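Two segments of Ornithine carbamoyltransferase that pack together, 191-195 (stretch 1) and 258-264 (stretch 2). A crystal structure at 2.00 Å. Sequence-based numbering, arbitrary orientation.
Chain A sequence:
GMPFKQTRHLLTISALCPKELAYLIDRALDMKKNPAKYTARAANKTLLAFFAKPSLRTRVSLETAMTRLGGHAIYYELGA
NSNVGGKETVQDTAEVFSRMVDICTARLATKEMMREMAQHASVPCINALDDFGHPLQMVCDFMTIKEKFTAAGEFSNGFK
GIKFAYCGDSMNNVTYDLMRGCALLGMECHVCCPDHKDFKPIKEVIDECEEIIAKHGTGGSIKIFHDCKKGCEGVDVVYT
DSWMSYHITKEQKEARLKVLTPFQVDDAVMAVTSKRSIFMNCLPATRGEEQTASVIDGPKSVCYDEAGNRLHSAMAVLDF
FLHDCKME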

ATOM      1  N   VAL A 191       1.127 -39.865   4.254  1.00 37.33           N
ATOM      2  CA  VAL A 191       2.285 -39.006   4.092  1.00 37.33           C
ATOM      3  C   VAL A 191       3.420 -39.793   3.489  1.00 39.58           C
ATOM      4  O   VAL A 191       3.897 -40.770   4.088  1.00 40.19           O
ATOM      5  N   CYS A 192       3.758 -39.429   2.247  1.00 33.62           N
ATOM      6  CA  CYS A 192       4.748 -40.219   1.479  1.00 33.78           C
ATOM      7  C   CYS A 192       6.100 -39.552   1.502  1.00 37.82           C
ATOM      8  O   CYS A 192       6.365 -38.609   0.777  1.00 40.26           O
ATOM      9  N   CYS A 193       6.965 -40.050   2.344  1.00 36.11           N
ATOM     10  CA  CYS A 193       8.220 -39.337   2.534  1.00 31.35           C
ATOM     11  C   CYS A 193       9.386 -40.312   2.576  1.00 31.26           C
ATOM     12  O   CYS A 193       9.184 -41.506   2.740  1.00 26.39           O
ATOM     13  N   PRO A 194      10.615 -39.783   2.424  1.00 35.14           N
ATOM     14  CA  PRO A 194      11.803 -40.604   2.589  1.00 36.07           C
ATOM     15  C   PRO A 194      11.941 -41.114   4.016  1.00 37.96           C
ATOM     16  O   PRO A 194      11.855 -40.352   4.988  1.00 38.43           O
ATOM     17  N   ASP A 195      12.208 -42.403   4.133  1.00 40.33           N
ATOM     18  CA  ASP A 195      12.528 -42.968   5.414  1.00 39.62           C
ATOM     19  C   ASP A 195      13.821 -42.410   5.971  1.00 39.33           C
ATOM     20  O   ASP A 195      14.846 -43.083   5.954  1.00 48.80           O
ATOM     21  N   LYS A 258      19.033 -36.419  -3.669  1.00 49.15           N
ATOM     22  CA  LYS A 258      19.232 -37.861  -3.738  1.00 48.55           C
ATOM     23  C   LYS A 258      18.209 -38.565  -2.838  1.00 48.79           C
ATOM     24  O   LYS A 258      17.668 -39.622  -3.196  1.00 44.94           O
ATOM     25  N   VAL A 259      17.900 -37.948  -1.700  1.00 45.41           N
ATOM     26  CA  VAL A 259      16.889 -38.521  -0.795  1.00 46.01           C
ATOM     27  C   VAL A 259      15.444 -38.282  -1.324  1.00 37.75           C
ATOM     28  O   VAL A 259      14.606 -39.159  -1.238  1.00 34.29           O
ATOM     29  N   LEU A 260      15.207 -37.125  -1.945  1.00 44.80           N
ATOM     30  CA  LEU A 260      13.873 -36.689  -2.377  1.00 41.34           C
ATOM     31  C   LEU A 260      13.430 -37.246  -3.733  1.00 43.35           C
ATOM     32  O   LEU A 260      12.241 -37.371  -3.996  1.00 42.71           O
ATOM     33  N   THR A 261      14.381 -37.591  -4.600  1.00 38.62           N
ATOM     34  CA  THR A 261      14.039 -37.962  -5.985  1.00 39.14           C
ATOM     35  C   THR A 261      13.037 -39.110  -6.158  1.00 36.97           C
ATOM     36  O   THR A 261      12.211 -39.039  -7.077  1.00 35.50           O
ATOM     37  N   PRO A 262      13.131 -40.185  -5.326  1.00 35.26           N
ATOM     38  CA  PRO A 262      12.085 -41.213  -5.360  1.00 40.86           C
ATOM     39  C   PRO A 262      10.666 -40.716  -4.974  1.00 40.41           C
ATOM     40  O   PRO A 262       9.698 -41.496  -5.072  1.00 46.84           O
ATOM     41  N   PHE A 263      10.545 -39.449  -4.564  1.00 36.57           N
ATOM     42  CA  PHE A 263       9.255 -38.895  -4.164  1.00 36.92           C
ATOM     43  C   PHE A 263       8.750 -37.821  -5.046  1.00 35.19           C
ATOM     44  O   PHE A 263       7.814 -37.102  -4.683  1.00 35.48           O
ATOM     45  N   GLN A 264       9.342 -37.745  -6.227  1.00 28.00           N
ATOM     46  CA  GLN A 264       8.879 -36.836  -7.277  1.00 33.74           C
ATOM     47  C   GLN A 264       7.532 -37.317  -7.750  1.00 26.81           C
ATOM     48  O   GLN A 264       7.379 -38.507  -8.044  1.00 27.48           O
TER

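The contact between these two segments is small, burying 242 Å² in all, and it is built around two rings: the phenyl ring of Phe263 and the pyrrolidine ring of Pro194. No hydrogen bond crosses between the stretches, so the fit rests on shape and on apolar contact.

Phe263 is the bump from stretch 2. Its CA-to-CB bond points toward stretch 1, and with chi1 at -69° (m) and chi2 at -89° the ring lies along the backbone from Cys192 to Pro194. The chain leaves its strand after Cys192, and its main chain runs over one face of the ring: the carbonyl carbon of Cys193 and the nitrogen of Pro194 sit above that face, with Pro194 N 3.5 Å from Phe263 CE2. A flat aromatic ring suits such a place, because it can lie close beneath a peptide unit where a branched side chain would present a more uneven surface. The approach is tight at the carbonyl oxygens as well. Cys193 O comes within 3.0 Å of Phe263 CZ, and Cys192 O lies 3.2 Å from Phe263 CD1, the latter obliquely to the ring. Both are short contacts, the one from Cys193 O to Phe263 CZ slightly inside the usual van der Waals distance.

Pro194 supplies the complementary bump from stretch 1, with nearly the same area covered. Its CA-to-CB bond runs sideways, yet the ring, puckered C-gamma exo, fits into a hollow formed by Val259, Leu260 and Phe263. Pro194 CD stands 4.2 Å from the centroid of the Phe263 ring and 21° off its normal, a CH-pi contact over the face. Pro194 CG reaches further around, to 3.8 Å from Phe263 CD2 and 3.9 Å from Leu260 CD1, while Pro194 CB meets Val259 CG2 at 3.6 Å. Proline suits this position because its compact, rigid ring offers several CH groups to its neighbours, and its nitrogen carries no hydrogen that would need a partner where the aromatic face covers it.

Two aliphatic residues, Val259 and Leu260, complete the hollow beside the aromatic ring. Val259 points sideways, with chi1 at 15°, between the usual wells, and its backbone also contributes: Val259 O is 3.6 Å from Pro194 CG. Leu260 starts away from stretch 1, but the end of its side chain comes nearer, with chi1 at -105° and chi2 at -1°, both outside the standard wells. A longer side chain is useful here, since its reach lets CD1 touch the proline although CB faces elsewhere. The backbone hydrogen bond from Phe263 N to Leu260 O (2.7 Å) ties together two residues that line the hollow.

The cysteines play smaller parts. Cys192, in the m rotamer, points sideways and brings CB to 4.2 Å from Phe263 CE1. Cys193, in the p rotamer, points away, so its backbone rather than its thiol meets the phenyl ring. At the margins, the polar ends turn to other partners: Asp195 OD2 and Gln264 NE2 are hydrogen-bonded elsewhere in the structure.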

ATOM      1  CB  VAL A 191       2.713 -38.353   5.402  1.00 36.43           C
ATOM      2  CG1 VAL A 191       3.921 -37.472   5.153  1.00 32.92           C
ATOM      3  CG2 VAL A 191       1.530 -37.550   6.026  1.00 37.74           C
ATOM      4  CB  CYS A 192       4.204 -40.462   0.065  1.00 39.88           C
ATOM      5  SG  CYS A 192       2.576 -41.286   0.018  1.00 36.15           S
ATOM      6  CB  CYS A 193       8.183 -38.514   3.813  1.00 19.27           C
ATOM      7  SG  CYS A 193       7.815 -39.482   5.299  1.00 35.83           S
ATOM      8  CB  PRO A 194      12.941 -39.642   2.250  1.00 30.09           C
ATOM      9  CG  PRO A 194      12.314 -38.516   1.452  1.00 34.25           C
ATOM     10  CD  PRO A 194      10.950 -38.388   2.038  1.00 39.76           C
ATOM     11  CB  ASP A 195      12.599 -44.478   5.339  1.00 44.55           C
ATOM     12  CG  ASP A 195      12.589 -45.121   6.722  1.00 45.92           C
ATOM     13  OD1 ASP A 195      12.229 -46.326   6.825  1.00 55.68           O
ATOM     14  OD2 ASP A 195      12.923 -44.405   7.702  1.00 34.06           O
ATOM     15  CB  LYS A 258      20.677 -38.261  -3.406  1.00 55.65           C
ATOM     16  CG  LYS A 258      21.266 -37.542  -2.217  1.00 59.16           C
ATOM     17  CD  LYS A 258      22.269 -38.416  -1.494  1.00 62.08           C
ATOM     18  CE  LYS A 258      22.259 -38.093   0.002  1.00 66.91           C
ATOM     19  NZ  LYS A 258      23.662 -37.939   0.507  1.00 78.14           N
ATOM     20  CB  VAL A 259      17.179 -38.144   0.724  1.00 45.00           C
ATOM     21  CG1 VAL A 259      18.172 -37.008   0.828  1.00 51.75           C
ATOM     22  CG2 VAL A 259      15.948 -37.818   1.492  1.00 44.72           C
ATOM     23  CB  LEU A 260      13.836 -35.160  -2.427  1.00 41.98           C
ATOM     24  CG  LEU A 260      13.127 -34.269  -1.375  1.00 45.07           C
ATOM     25  CD1 LEU A 260      12.403 -35.011  -0.216  1.00 33.89           C
ATOM     26  CD2 LEU A 260      14.059 -33.149  -0.890  1.00 40.34           C
ATOM     27  CB  THR A 261      15.303 -38.259  -6.828  1.00 47.04           C
ATOM     28  OG1 THR A 261      16.063 -37.058  -6.949  1.00 29.54           O
ATOM     29  CG2 THR A 261      14.923 -38.737  -8.231  1.00 47.58           C
ATOM     30  CB  PRO A 262      12.589 -42.277  -4.357  1.00 45.42           C
ATOM     31  CG  PRO A 262      14.000 -42.002  -4.165  1.00 44.68           C
ATOM     32  CD  PRO A 262      14.225 -40.552  -4.396  1.00 37.55           C
ATOM     33  CB  PHE A 263       9.255 -38.474  -2.699  1.00 33.12           C
ATOM     34  CG  PHE A 263       9.314 -39.650  -1.799  1.00 39.41           C
ATOM     35  CD1 PHE A 263       8.147 -40.270  -1.370  1.00 25.80           C
ATOM     36  CD2 PHE A 263      10.530 -40.225  -1.485  1.00 25.50           C
ATOM     37  CE1 PHE A 263       8.201 -41.396  -0.569  1.00 34.24           C
ATOM     38  CE2 PHE A 263      10.599 -41.369  -0.685  1.00 31.64           C
ATOM     39  CZ  PHE A 263       9.441 -41.967  -0.245  1.00 31.73           C
ATOM     40  CB  GLN A 264       9.847 -36.905  -8.449  1.00 31.22           C
ATOM     41  CG  GLN A 264       9.404 -36.083  -9.653  1.00 27.60           C
ATOM     42  CD  GLN A 264      10.509 -35.929 -10.625  1.00 36.33           C
ATOM     43  OE1 GLN A 264      10.814 -36.844 -11.360  1.00 34.37           O
ATOM     44  NE2 GLN A 264      11.163 -34.788 -10.596  1.00 33.88           N
TER